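Local coordinates for solute-binding protein (Thermoactinomyces vulgaris, PDB 2ZYO) that binds cyclodextrins and linear maltodextrins and probably delivers them, as an extracellular solute-binding protein, to a membrane sugar transporter, at residues 273-281 against 343-351; 354-363 against 387-396. All coordinates share one frame; numbering follows the deposited sequence.

In the fold
The two contacts follow one another along the chain, and their centres lie about 22 Å apart. Contact 1 pairs the start of strand 278-287 with the short strand 348-349 in the buried middle of the protein. Contact 2 packs 354-363 against the C-terminal helix 377-394, its centre about 20 Å from the centre of the chain. They meet at the glycan pocket: Phe278 CE2 lies 4.0 Å from Trp360 CH2, and Met350 SD lies 4.2 Å from Trp360 CZ2. Trp360 carries a glucose unit on one face, while the side chain of Met350 comes within about 4 Å of a bound glucose. Each contact thus contributes a side chain at the maltotetraose site.

Contact 1: 273-281 against 343-351; sequences KDAQTFIGV and QASKGVPMP
Thr277 O receives the backbone N-H of Val348 at 2.9 Å, and this bond opens a short parallel pairing. Two more backbone bonds continue it, Ile279 N to Val348 O and Met350 N to Ile279 O, so the residues flanking Phe278 take all three. A side-chain amide extends the grip: Gln343 NE2 donates to Ala275 O at 2.9 Å, from above the carbonyl plane, and more weakly to Thr277 OG1, which also bonds Ser130. The bend at chi2 (56°) turns this amide from the helix end toward the incoming loop, and OE1 is held by Leu267 N. A leucine in place of Gln343 would probably leave Ala275 O and Leu267 N without their amide partner and the loop less firmly fixed.

Apolar contacts divide between the faces of the pairing. On one, Met350 CG sits over the Phe278 ring, 3.9 Å from its centroid, in a CH-pi contact, with SD placed obliquely, while Pro351 CD comes to 3.8 Å from Phe278 CE1. On the other, Ile279 CG2 meets Ala344 CB at 4.2 Å and CD1 reaches the Pro349 ring.

Before the strand, Lys346 CD passes 3.6 Å from Asp274 CG; the charged ends do not meet, and Lys346 NZ bonds Lys342 O.

Strand 120-136 and helix 109-114 pack around Ile279, and the helix also touches Pro349. Helix 174-183 stacks Tyr178 on the Phe278 ring and brings the pocket residue Tyr175 against Phe278 and Met350, so the pairing borders the glycan pocket.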
ATOM      1  N   LYS A 273       1.652 -21.221   6.256  1.00 20.42           N
ATOM      2  CA  LYS A 273       2.546 -20.065   6.382  1.00 20.61           C
ATOM      3  C   LYS A 273       1.807 -18.766   6.679  1.00 18.58           C
ATOM      4  O   LYS A 273       0.584 -18.697   6.561  1.00 16.81           O
ATOM      5  CB  LYS A 273       3.368 -19.881   5.104  1.00 22.88           C
ATOM      6  CG  LYS A 273       4.442 -20.936   4.862  1.00 27.60           C
ATOM      7  CD  LYS A 273       5.392 -20.513   3.739  1.00 30.37           C
ATOM      8  CE  LYS A 273       4.662 -20.321   2.416  1.00 31.68           C
ATOM      9  NZ  LYS A 273       5.560 -19.849   1.326  1.00 34.77           N
ATOM     10  N   ASP A 274       2.565 -17.737   7.060  1.00 16.40           N
ATOM     11  CA  ASP A 274       2.023 -16.389   7.204  1.00 16.14           C
ATOM     12  C   ASP A 274       1.417 -15.936   5.882  1.00 13.62           C
ATOM     13  O   ASP A 274       1.978 -16.196   4.815  1.00 13.08           O
ATOM     14  CB  ASP A 274       3.122 -15.401   7.609  1.00 18.17           C
ATOM     15  CG  ASP A 274       3.688 -15.677   8.990  1.00 21.44           C
ATOM     16  OD1 ASP A 274       2.901 -15.882   9.939  1.00 23.47           O
ATOM     17  OD2 ASP A 274       4.929 -15.667   9.128  1.00 24.16           O
ATOM     18  N   ALA A 275       0.268 -15.270   5.955  1.00 13.53           N
ATOM     19  CA  ALA A 275      -0.339 -14.676   4.770  1.00 12.80           C
ATOM     20  C   ALA A 275       0.535 -13.535   4.260  1.00 12.92           C
ATOM     21  O   ALA A 275       1.092 -12.763   5.048  1.00 14.53           O
ATOM     22  CB  ALA A 275      -1.745 -14.183   5.071  1.00 12.58           C
ATOM     23  N   GLN A 276       0.663 -13.453   2.939  1.00 11.60           N
ATOM     24  CA  GLN A 276       1.467 -12.425   2.292  1.00 12.93           C
ATOM     25  C   GLN A 276       0.564 -11.447   1.565  1.00 11.86           C
ATOM     26  O   GLN A 276      -0.053 -11.786   0.554  1.00 13.35           O
ATOM     27  CB  GLN A 276       2.448 -13.042   1.298  1.00 15.38           C
ATOM     28  CG  GLN A 276       3.462 -13.986   1.897  1.00 21.25           C
ATOM     29  CD  GLN A 276       4.347 -14.610   0.839  1.00 23.58           C
ATOM     30  OE1 GLN A 276       5.223 -13.948   0.274  1.00 25.24           O
ATOM     31  NE2 GLN A 276       4.123 -15.891   0.561  1.00 23.76           N
ATOM     32  N   THR A 277       0.497 -10.230   2.088  1.00 11.24           N
ATOM     33  CA  THR A 277      -0.309  -9.174   1.494  1.00 10.58           C
ATOM     34  C   THR A 277       0.588  -8.200   0.744  1.00 10.48           C
ATOM     35  O   THR A 277       1.807  -8.194   0.928  1.00 10.50           O
ATOM     36  CB  THR A 277      -1.076  -8.399   2.576  1.00 10.70           C
ATOM     37  OG1 THR A 277      -0.163  -7.989   3.602  1.00 11.66           O
ATOM     38  CG2 THR A 277      -2.152  -9.268   3.194  1.00 11.31           C
ATOM     39  N   PHE A 278      -0.017  -7.383  -0.111  1.00 10.06           N
ATOM     40  CA  PHE A 278       0.677  -6.229  -0.661  1.00 10.05           C
ATOM     41  C   PHE A 278       0.895  -5.213   0.454  1.00 10.59           C
ATOM     42  O   PHE A 278       0.047  -5.050   1.335  1.00 11.23           O
ATOM     43  CB  PHE A 278      -0.146  -5.569  -1.767  1.00  9.40           C
ATOM     44  CG  PHE A 278      -0.052  -6.247  -3.105  1.00  8.22           C
ATOM     45  CD1 PHE A 278       1.177  -6.659  -3.619  1.00  8.82           C
ATOM     46  CD2 PHE A 278      -1.196  -6.430  -3.877  1.00  8.25           C
ATOM     47  CE1 PHE A 278       1.258  -7.267  -4.873  1.00 10.52           C
ATOM     48  CE2 PHE A 278      -1.123  -7.036  -5.130  1.00  9.60           C
ATOM     49  CZ  PHE A 278       0.104  -7.452  -5.628  1.00  9.43           C
ATOM     50  N   ILE A 279       2.036  -4.536   0.419  1.00  9.04           N
ATOM     51  CA  ILE A 279       2.218  -3.346   1.241  1.00  9.77           C
ATOM     52  C   ILE A 279       2.382  -2.123   0.339  1.00  9.71           C
ATOM     53  O   ILE A 279       2.931  -2.220  -0.761  1.00 10.27           O
ATOM     54  CB  ILE A 279       3.393  -3.470   2.251  1.00 10.55           C
ATOM     55  CG1 ILE A 279       4.723  -3.706   1.530  1.00 12.82           C
ATOM     56  CG2 ILE A 279       3.114  -4.585   3.264  1.00 14.37           C
ATOM     57  CD1 ILE A 279       5.938  -3.220   2.298  1.00 17.40           C
ATOM     58  N   GLY A 280       1.861  -0.990   0.798  1.00  7.67           N
ATOM     59  CA  GLY A 280       2.034   0.283   0.112  1.00  7.41           C
ATOM     60  C   GLY A 280       2.840   1.203   1.003  1.00  9.07           C
ATOM     61  O   GLY A 280       2.553   1.325   2.193  1.00  9.69           O
ATOM     62  N   VAL A 281       3.859   1.833   0.427  1.00  8.88           N
ATOM     63  CA  VAL A 281       4.733   2.732   1.175  1.00  9.11           C
ATOM     64  C   VAL A 281       4.630   4.143   0.607  1.00  9.75           C
ATOM     65  O   VAL A 281       4.738   4.337  -0.604  1.00 10.11           O
ATOM     66  CB  VAL A 281       6.210   2.250   1.147  1.00 10.77           C
ATOM     67  CG1 VAL A 281       7.128   3.247   1.853  1.00 11.62           C
ATOM     68  CG2 VAL A 281       6.341   0.868   1.782  1.00 13.22           C
ATOM     69  N   GLN A 343       0.764  -7.611  10.129  1.00 14.35           N
ATOM     70  CA  GLN A 343       0.510  -8.102   8.777  1.00 12.19           C
ATOM     71  C   GLN A 343       1.449  -7.462   7.755  1.00 12.20           C
ATOM     72  O   GLN A 343       1.947  -8.144   6.855  1.00 12.88           O
ATOM     73  CB  GLN A 343      -0.955  -7.891   8.379  1.00 11.70           C
ATOM     74  CG  GLN A 343      -1.326  -8.500   7.024  1.00  9.38           C
ATOM     75  CD  GLN A 343      -1.014  -9.984   6.937  1.00 10.15           C
ATOM     76  OE1 GLN A 343      -1.487 -10.776   7.749  1.00 11.76           O
ATOM     77  NE2 GLN A 343      -0.211 -10.366   5.949  1.00 11.70           N
ATOM     78  N   ALA A 344       1.702  -6.161   7.910  1.00 12.44           N
ATOM     79  CA  ALA A 344       2.599  -5.432   7.015  1.00 14.00           C
ATOM     80  C   ALA A 344       4.016  -6.000   7.051  1.00 14.39           C
ATOM     81  O   ALA A 344       4.725  -5.959   6.044  1.00 15.95           O
ATOM     82  CB  ALA A 344       2.611  -3.949   7.355  1.00 13.15           C
ATOM     83  N   SER A 345       4.410  -6.538   8.206  1.00 16.11           N
ATOM     84  CA  SER A 345       5.744  -7.120   8.387  1.00 17.84           C
ATOM     85  C   SER A 345       5.898  -8.454   7.651  1.00 19.50           C
ATOM     86  O   SER A 345       7.000  -9.000   7.555  1.00 21.67           O
ATOM     87  CB  SER A 345       6.057  -7.299   9.879  1.00 17.66           C
ATOM     88  OG  SER A 345       5.359  -8.402  10.430  1.00 19.92           O
ATOM     89  N   LYS A 346       4.785  -8.966   7.132  1.00 20.53           N
ATOM     90  CA  LYS A 346       4.768 -10.241   6.428  1.00 20.27           C
ATOM     91  C   LYS A 346       4.362 -10.061   4.963  1.00 19.20           C
ATOM     92  O   LYS A 346       4.133 -11.035   4.242  1.00 20.05           O
ATOM     93  CB  LYS A 346       3.845 -11.224   7.155  1.00 22.08           C
ATOM     94  CG  LYS A 346       4.381 -11.656   8.518  1.00 25.26           C
ATOM     95  CD  LYS A 346       3.277 -12.130   9.439  1.00 28.59           C
ATOM     96  CE  LYS A 346       3.807 -12.410  10.837  1.00 30.44           C
ATOM     97  NZ  LYS A 346       4.216 -11.164  11.548  1.00 33.16           N
ATOM     98  N   GLY A 347       4.299  -8.804   4.527  1.00 18.67           N
ATOM     99  CA  GLY A 347       3.885  -8.471   3.171  1.00 15.95           C
ATOM    100  C   GLY A 347       5.021  -8.210   2.203  1.00 15.45           C
ATOM    101  O   GLY A 347       6.199  -8.248   2.575  1.00 17.87           O
ATOM    102  N   VAL A 348       4.659  -7.956   0.949  1.00 13.75           N
ATOM    103  CA  VAL A 348       5.624  -7.618  -0.096  1.00 14.84           C
ATOM    104  C   VAL A 348       5.184  -6.348  -0.824  1.00 14.16           C
ATOM    105  O   VAL A 348       3.984  -6.101  -0.969  1.00 12.70           O
ATOM    106  CB  VAL A 348       5.846  -8.780  -1.107  1.00 17.47           C
ATOM    107  CG1 VAL A 348       6.586  -9.942  -0.447  1.00 17.77           C
ATOM    108  CG2 VAL A 348       4.530  -9.240  -1.719  1.00 15.18           C
ATOM    109  N   PRO A 349       6.151  -5.532  -1.275  1.00 13.37           N
ATOM    110  CA  PRO A 349       5.784  -4.272  -1.913  1.00 12.57           C
ATOM    111  C   PRO A 349       4.999  -4.489  -3.200  1.00 11.58           C
ATOM    112  O   PRO A 349       5.325  -5.389  -3.979  1.00 14.12           O
ATOM    113  CB  PRO A 349       7.141  -3.625  -2.223  1.00 12.82           C
ATOM    114  CG  PRO A 349       8.116  -4.310  -1.317  1.00 14.52           C
ATOM    115  CD  PRO A 349       7.613  -5.709  -1.220  1.00 13.63           C
ATOM    116  N   MET A 350       3.960  -3.685  -3.412  1.00 12.13           N
ATOM    117  CA  MET A 350       3.296  -3.657  -4.707  1.00 12.77           C
ATOM    118  C   MET A 350       4.345  -3.359  -5.774  1.00 12.13           C
ATOM    119  O   MET A 350       5.186  -2.477  -5.576  1.00 12.51           O
ATOM    120  CB  MET A 350       2.210  -2.588  -4.746  1.00 13.87           C
ATOM    121  CG  MET A 350       0.887  -3.024  -4.157  1.00 17.05           C
ATOM    122  SD  MET A 350      -0.369  -1.745  -4.286  1.00 25.57           S
ATOM    123  CE  MET A 350       0.297  -0.529  -3.171  1.00 12.63           C
ATOM    124  N   PRO A 351       4.318  -4.105  -6.895  1.00 11.48           N
ATOM    125  CA  PRO A 351       5.235  -3.821  -7.996  1.00 12.52           C
ATOM    126  C   PRO A 351       5.174  -2.350  -8.395  1.00 13.30           C
ATOM    127  O   PRO A 351       4.084  -1.775  -8.482  1.00 14.47           O
ATOM    128  CB  PRO A 351       4.704  -4.710  -9.123  1.00 12.72           C
ATOM    129  CG  PRO A 351       4.082  -5.862  -8.409  1.00 12.91           C
ATOM    130  CD  PRO A 351       3.448  -5.259  -7.189  1.00 13.11           C
TER

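Contact 2: 354-363 against 387-396; sequences PEMGVVWEPI and IMKEKIQTMK. With GLC (alpha-D-glucopyranose), chain B.
Pro354 O is gripped by two donors from opposite faces of its carbonyl plane: Lys396 NZ at 2.8 Å and, within its own turn, Gly357 N at 3.0 Å. The ammonium stands well above the plane, with a C=O...N angle of 110°. The Lys396 chain, extended through chi2 and chi3, lays CE 3.7 Å from Glu355 CA and against both methyls of Val358; the bend at chi4 (-67°) then turns NZ onto Pro354 O.

The rest of the interface is mostly apolar. Val358 points into it, with CB against Lys391 CB and CG2 3.9 Å from Ile392 CG1; Glu355 crosses Ile392 at about a right angle, using its CG methylene. Toward the other end Met388 lies extended beyond CG (chi2 171°), carrying CE to 3.8 Å from both Val359 CG1 and Ile363 CB. Its CG lies beside the Pro362 ring, whose CG also meets Ile387 CG2 at 3.6 Å. At the margin a water donates to Glu361 OE1 and accepts a weak bond from Lys391 NZ, bridging charges that do not touch directly.

Strand 195-201 adds Ile201 against Met388 and Ile392. On the side turned from the C-terminal helix, Trp360 is held between Met356 CE and the glucose, whose C4 lies 3.4 Å above the ring plane, offset toward the rim, the sugar-on-aromatic stacking familiar in maltodextrin-binding proteins.

Chemically, the joint rests on methyl, methylene and thioether packing with one direct polar bond from a lysine. The Lys396 bond ties the C-terminal end of the chain to the turn leading into helix 360-371, and its charge probably polarises the Pro354 carbonyl.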
ATOM      1  N   PRO A 354       6.339   0.442 -14.386  1.00 13.68           N
ATOM      2  CA  PRO A 354       5.209   1.046 -15.104  1.00 14.77           C
ATOM      3  C   PRO A 354       4.183   0.026 -15.602  1.00 13.29           C
ATOM      4  O   PRO A 354       2.986   0.319 -15.631  1.00 15.45           O
ATOM      5  CB  PRO A 354       5.881   1.747 -16.289  1.00 14.53           C
ATOM      6  CG  PRO A 354       7.260   2.037 -15.816  1.00 15.67           C
ATOM      7  CD  PRO A 354       7.632   0.858 -14.963  1.00 14.82           C
ATOM      8  N   GLU A 355       4.656  -1.163 -15.965  1.00 13.97           N
ATOM      9  CA  GLU A 355       3.802  -2.220 -16.504  1.00 14.52           C
ATOM     10  C   GLU A 355       2.713  -2.708 -15.543  1.00 14.14           C
ATOM     11  O   GLU A 355       1.685  -3.221 -15.982  1.00 13.90           O
ATOM     12  CB  GLU A 355       4.649  -3.394 -16.998  1.00 15.34           C
ATOM     13  CG  GLU A 355       5.471  -3.077 -18.245  1.00 16.89           C
ATOM     14  CD  GLU A 355       6.773  -2.338 -17.952  1.00 18.85           C
ATOM     15  OE1 GLU A 355       7.168  -2.231 -16.769  1.00 16.92           O
ATOM     16  OE2 GLU A 355       7.405  -1.864 -18.919  1.00 21.69           O
ATOM     17  N   MET A 356       2.930  -2.544 -14.238  1.00 13.68           N
ATOM     18  CA  MET A 356       1.912  -2.916 -13.252  1.00 14.17           C
ATOM     19  C   MET A 356       0.621  -2.113 -13.437  1.00 15.36           C
ATOM     20  O   MET A 356      -0.470  -2.605 -13.144  1.00 15.02           O
ATOM     21  CB  MET A 356       2.441  -2.763 -11.823  1.00 14.90           C
ATOM     22  CG  MET A 356       1.506  -3.330 -10.756  1.00 15.74           C
ATOM     23  SD  MET A 356       1.269  -5.112 -10.905  1.00 14.22           S
ATOM     24  CE  MET A 356      -0.156  -5.374  -9.853  1.00 15.61           C
ATOM     25  N   GLY A 357       0.756  -0.885 -13.938  1.00 16.81           N
ATOM     26  CA  GLY A 357      -0.387   0.001 -14.168  1.00 17.54           C
ATOM     27  C   GLY A 357      -1.498  -0.594 -15.018  1.00 17.86           C
ATOM     28  O   GLY A 357      -2.676  -0.308 -14.794  1.00 19.48           O
ATOM     29  N   VAL A 358      -1.124  -1.427 -15.986  1.00 17.54           N
ATOM     30  CA  VAL A 358      -2.097  -2.025 -16.903  1.00 17.80           C
ATOM     31  C   VAL A 358      -2.490  -3.454 -16.508  1.00 16.71           C
ATOM     32  O   VAL A 358      -3.233  -4.121 -17.229  1.00 17.17           O
ATOM     33  CB  VAL A 358      -1.616  -1.977 -18.380  1.00 20.87           C
ATOM     34  CG1 VAL A 358      -1.456  -0.531 -18.843  1.00 21.43           C
ATOM     35  CG2 VAL A 358      -0.321  -2.760 -18.564  1.00 19.86           C
ATOM     36  N   VAL A 359      -1.991  -3.913 -15.361  1.00 15.49           N
ATOM     37  CA  VAL A 359      -2.325  -5.245 -14.852  1.00 14.77           C
ATOM     38  C   VAL A 359      -3.681  -5.247 -14.139  1.00 14.56           C
ATOM     39  O   VAL A 359      -4.470  -6.181 -14.311  1.00 13.67           O
ATOM     40  CB  VAL A 359      -1.209  -5.810 -13.922  1.00 14.42           C
ATOM     41  CG1 VAL A 359      -1.694  -7.037 -13.141  1.00 14.10           C
ATOM     42  CG2 VAL A 359       0.027  -6.155 -14.731  1.00 15.35           C
ATOM     43  N   TRP A 360      -3.948  -4.194 -13.367  1.00 14.21           N
ATOM     44  CA  TRP A 360      -5.132  -4.123 -12.502  1.00 14.89           C
ATOM     45  C   TRP A 360      -6.454  -4.376 -13.227  1.00 15.15           C
ATOM     46  O   TRP A 360      -7.243  -5.215 -12.794  1.00 15.96           O
ATOM     47  CB  TRP A 360      -5.194  -2.786 -11.753  1.00 14.98           C
ATOM     48  CG  TRP A 360      -4.006  -2.511 -10.882  1.00 15.70           C
ATOM     49  CD1 TRP A 360      -3.026  -1.590 -11.105  1.00 14.74           C
ATOM     50  CD2 TRP A 360      -3.669  -3.164  -9.649  1.00 15.90           C
ATOM     51  NE1 TRP A 360      -2.100  -1.620 -10.089  1.00 15.70           N
ATOM     52  CE2 TRP A 360      -2.469  -2.580  -9.183  1.00 15.44           C
ATOM     53  CE3 TRP A 360      -4.264  -4.185  -8.893  1.00 16.12           C
ATOM     54  CZ2 TRP A 360      -1.851  -2.980  -7.991  1.00 14.93           C
ATOM     55  CZ3 TRP A 360      -3.648  -4.584  -7.709  1.00 16.14           C
ATOM     56  CH2 TRP A 360      -2.453  -3.982  -7.270  1.00 15.78           C
ATOM     57  N   GLU A 361      -6.694  -3.653 -14.322  1.00 15.93           N
ATOM     58  CA  GLU A 361      -7.963  -3.757 -15.054  1.00 16.82           C
ATOM     59  C   GLU A 361      -8.272  -5.190 -15.532  1.00 15.24           C
ATOM     60  O   GLU A 361      -9.316  -5.736 -15.169  1.00 15.31           O
ATOM     61  CB  GLU A 361      -8.023  -2.742 -16.209  1.00 19.45           C
ATOM     62  CG  GLU A 361      -9.360  -2.683 -16.950  1.00 23.78           C
ATOM     63  CD  GLU A 361      -9.303  -1.833 -18.212  1.00 26.12           C
ATOM     64  OE1 GLU A 361      -8.584  -0.810 -18.222  1.00 28.21           O
ATOM     65  OE2 GLU A 361      -9.983  -2.187 -19.198  1.00 27.86           O
ATOM     66  N   PRO A 362      -7.370  -5.802 -16.333  1.00 14.44           N
ATOM     67  CA  PRO A 362      -7.582  -7.179 -16.802  1.00 13.51           C
ATOM     68  C   PRO A 362      -7.694  -8.220 -15.683  1.00 11.34           C
ATOM     69  O   PRO A 362      -8.539  -9.113 -15.769  1.00 11.99           O
ATOM     70  CB  PRO A 362      -6.343  -7.461 -17.663  1.00 14.80           C
ATOM     71  CG  PRO A 362      -5.794  -6.135 -18.004  1.00 16.45           C
ATOM     72  CD  PRO A 362      -6.120  -5.235 -16.871  1.00 15.05           C
ATOM     73  N   ILE A 363      -6.857  -8.118 -14.651  1.00 12.02           N
ATOM     74  CA  ILE A 363      -6.902  -9.106 -13.567  1.00 10.17           C
ATOM     75  C   ILE A 363      -8.184  -8.996 -12.734  1.00 11.35           C
ATOM     76  O   ILE A 363      -8.744 -10.014 -12.318  1.00 11.25           O
ATOM     77  CB  ILE A 363      -5.613  -9.118 -12.677  1.00  9.90           C
ATOM     78  CG1 ILE A 363      -5.558 -10.382 -11.804  1.00  8.93           C
ATOM     79  CG2 ILE A 363      -5.501  -7.862 -11.819  1.00 10.23           C
ATOM     80  CD1 ILE A 363      -5.398 -11.674 -12.586  1.00 11.34           C
ATOM     81  N   ILE A 387      -4.431  -9.920 -22.522  1.00 16.38           N
ATOM     82  CA  ILE A 387      -4.772  -8.497 -22.528  1.00 16.76           C
ATOM     83  C   ILE A 387      -3.640  -7.633 -21.962  1.00 18.73           C
ATOM     84  O   ILE A 387      -3.293  -6.602 -22.544  1.00 20.53           O
ATOM     85  CB  ILE A 387      -6.109  -8.236 -21.782  1.00 16.53           C
ATOM     86  CG1 ILE A 387      -7.283  -8.767 -22.610  1.00 16.51           C
ATOM     87  CG2 ILE A 387      -6.290  -6.752 -21.486  1.00 17.56           C
ATOM     88  CD1 ILE A 387      -8.588  -8.908 -21.843  1.00 16.96           C
ATOM     89  N   MET A 388      -3.061  -8.068 -20.842  1.00 18.74           N
ATOM     90  CA  MET A 388      -1.930  -7.371 -20.218  1.00 19.74           C
ATOM     91  C   MET A 388      -0.765  -7.192 -21.176  1.00 20.73           C
ATOM     92  O   MET A 388      -0.237  -6.089 -21.328  1.00 21.02           O
ATOM     93  CB  MET A 388      -1.422  -8.148 -19.008  1.00 18.45           C
ATOM     94  CG  MET A 388      -2.316  -8.106 -17.811  1.00 17.84           C
ATOM     95  SD  MET A 388      -1.716  -9.281 -16.594  1.00 14.84           S
ATOM     96  CE  MET A 388      -3.214  -9.491 -15.635  1.00 15.37           C
ATOM     97  N   LYS A 389      -0.374  -8.292 -21.815  1.00 21.87           N
ATOM     98  CA  LYS A 389       0.812  -8.331 -22.664  1.00 23.72           C
ATOM     99  C   LYS A 389       0.673  -7.447 -23.901  1.00 24.45           C
ATOM    100  O   LYS A 389       1.665  -6.909 -24.397  1.00 24.73           O
ATOM    101  CB  LYS A 389       1.146  -9.774 -23.045  1.00 23.61           C
ATOM    102  CG  LYS A 389       1.503 -10.644 -21.842  1.00 24.82           C
ATOM    103  CD  LYS A 389       1.754 -12.095 -22.222  1.00 25.48           C
ATOM    104  CE  LYS A 389       3.180 -12.319 -22.690  1.00 26.35           C
ATOM    105  NZ  LYS A 389       4.184 -12.011 -21.629  1.00 25.79           N
ATOM    106  N   GLU A 390      -0.559  -7.296 -24.383  1.00 24.94           N
ATOM    107  CA  GLU A 390      -0.852  -6.368 -25.471  1.00 26.42           C
ATOM    108  C   GLU A 390      -0.739  -4.922 -24.986  1.00 26.68           C
ATOM    109  O   GLU A 390      -0.167  -4.079 -25.679  1.00 27.14           O
ATOM    110  CB  GLU A 390      -2.244  -6.629 -26.056  1.00 27.50           C
ATOM    111  CG  GLU A 390      -2.512  -5.899 -27.372  1.00 32.05           C
ATOM    112  CD  GLU A 390      -3.937  -6.071 -27.864  1.00 34.26           C
ATOM    113  OE1 GLU A 390      -4.872  -5.629 -27.161  1.00 36.60           O
ATOM    114  OE2 GLU A 390      -4.121  -6.638 -28.961  1.00 35.79           O
ATOM    115  N   LYS A 391      -1.279  -4.653 -23.797  1.00 27.70           N
ATOM    116  CA  LYS A 391      -1.270  -3.312 -23.201  1.00 29.41           C
ATOM    117  C   LYS A 391       0.129  -2.835 -22.813  1.00 30.51           C
ATOM    118  O   LYS A 391       0.412  -1.635 -22.851  1.00 30.67           O
ATOM    119  CB  LYS A 391      -2.200  -3.254 -21.981  1.00 29.50           C
ATOM    120  CG  LYS A 391      -3.697  -3.240 -22.309  1.00 31.53           C
ATOM    121  CD  LYS A 391      -4.177  -1.885 -22.838  1.00 33.58           C
ATOM    122  CE  LYS A 391      -4.369  -0.866 -21.717  1.00 35.74           C
ATOM    123  NZ  LYS A 391      -4.959   0.410 -22.215  1.00 36.68           N
ATOM    124  N   ILE A 392       0.995  -3.777 -22.443  1.00 31.89           N
ATOM    125  CA  ILE A 392       2.377  -3.478 -22.056  1.00 33.12           C
ATOM    126  C   ILE A 392       3.201  -2.922 -23.226  1.00 35.14           C
ATOM    127  O   ILE A 392       4.015  -2.013 -23.045  1.00 35.31           O
ATOM    128  CB  ILE A 392       3.059  -4.718 -21.403  1.00 32.49           C
ATOM    129  CG1 ILE A 392       2.599  -4.859 -19.947  1.00 31.18           C
ATOM    130  CG2 ILE A 392       4.589  -4.632 -21.482  1.00 32.64           C
ATOM    131  CD1 ILE A 392       2.855  -6.224 -19.328  1.00 29.34           C
ATOM    132  N   GLN A 393       2.968  -3.459 -24.422  1.00 37.19           N
ATOM    133  CA  GLN A 393       3.693  -3.037 -25.624  1.00 39.45           C
ATOM    134  C   GLN A 393       3.037  -1.838 -26.328  1.00 40.61           C
ATOM    135  O   GLN A 393       3.602  -1.280 -27.274  1.00 41.22           O
ATOM    136  CB  GLN A 393       3.832  -4.222 -26.591  1.00 39.97           C
ATOM    137  CG  GLN A 393       4.887  -4.047 -27.685  1.00 40.84           C
ATOM    138  CD  GLN A 393       6.312  -4.057 -27.154  1.00 41.11           C
ATOM    139  OE1 GLN A 393       7.073  -3.117 -27.382  1.00 41.59           O
ATOM    140  NE2 GLN A 393       6.678  -5.121 -26.446  1.00 42.64           N
ATOM    141  N   THR A 394       1.860  -1.437 -25.850  1.00 41.92           N
ATOM    142  CA  THR A 394       1.050  -0.409 -26.514  1.00 43.08           C
ATOM    143  C   THR A 394       1.633   1.012 -26.431  1.00 44.10           C
ATOM    144  O   THR A 394       2.339   1.445 -27.346  1.00 45.00           O
ATOM    145  CB  THR A 394      -0.427  -0.442 -26.020  1.00 43.08           C
ATOM    146  OG1 THR A 394      -0.948  -1.767 -26.160  1.00 43.97           O
ATOM    147  CG2 THR A 394      -1.300   0.504 -26.829  1.00 42.89           C
ATOM    148  N   MET A 395       1.343   1.722 -25.341  1.00 45.18           N
ATOM    149  CA  MET A 395       1.700   3.139 -25.214  1.00 46.28           C
ATOM    150  C   MET A 395       2.970   3.364 -24.396  1.00 46.29           C
ATOM    151  O   MET A 395       3.472   4.489 -24.314  1.00 46.98           O
ATOM    152  CB  MET A 395       0.543   3.923 -24.587  1.00 47.47           C
ATOM    153  CG  MET A 395      -0.728   3.961 -25.425  1.00 49.45           C
ATOM    154  SD  MET A 395      -2.173   4.449 -24.463  1.00 52.29           S
ATOM    155  CE  MET A 395      -2.476   2.968 -23.498  1.00 51.63           C
ATOM    156  N   LYS A 396       3.486   2.291 -23.803  1.00 46.40           N
ATOM    157  CA  LYS A 396       4.621   2.373 -22.888  1.00 46.27           C
ATOM    158  C   LYS A 396       5.960   2.512 -23.607  1.00 46.53           C
ATOM    159  O   LYS A 396       6.177   1.916 -24.664  1.00 46.63           O
ATOM    160  CB  LYS A 396       4.643   1.162 -21.952  1.00 45.65           C
ATOM    161  CG  LYS A 396       3.452   1.103 -21.012  1.00 44.65           C
ATOM    162  CD  LYS A 396       3.518  -0.105 -20.099  1.00 43.63           C
ATOM    163  CE  LYS A 396       2.284  -0.189 -19.220  1.00 43.54           C
ATOM    164  NZ  LYS A 396       2.194   0.929 -18.238  1.00 44.70           N
TER
HETATM  165  C1  GLC B   2      -4.801  -0.712  -5.605  1.00 46.39           C
HETATM  166  C2  GLC B   2      -3.884   0.073  -6.546  1.00 46.53           C
HETATM  167  C3  GLC B   2      -4.694   0.644  -7.707  1.00 46.74           C
HETATM  168  C4  GLC B   2      -5.451  -0.477  -8.425  1.00 46.93           C
HETATM  169  C5  GLC B   2      -6.305  -1.258  -7.419  1.00 46.61           C
HETATM  170  C6  GLC B   2      -6.978  -2.466  -8.038  1.00 46.31           C
HETATM  171  O2  GLC B   2      -3.261   1.129  -5.834  1.00 46.51           O
HETATM  172  O3  GLC B   2      -3.829   1.303  -8.618  1.00 47.80           O
HETATM  173  O4  GLC B   2      -6.286   0.077  -9.431  1.00 47.23           O
HETATM  174  O5  GLC B   2      -5.487  -1.735  -6.326  1.00 46.58           O
HETATM  175  O6  GLC B   2      -8.387  -2.397  -7.889  1.00 46.84           O
HETATM  176  O   HOH W   1      -7.938  -0.548 -21.185  1.00 35.13           O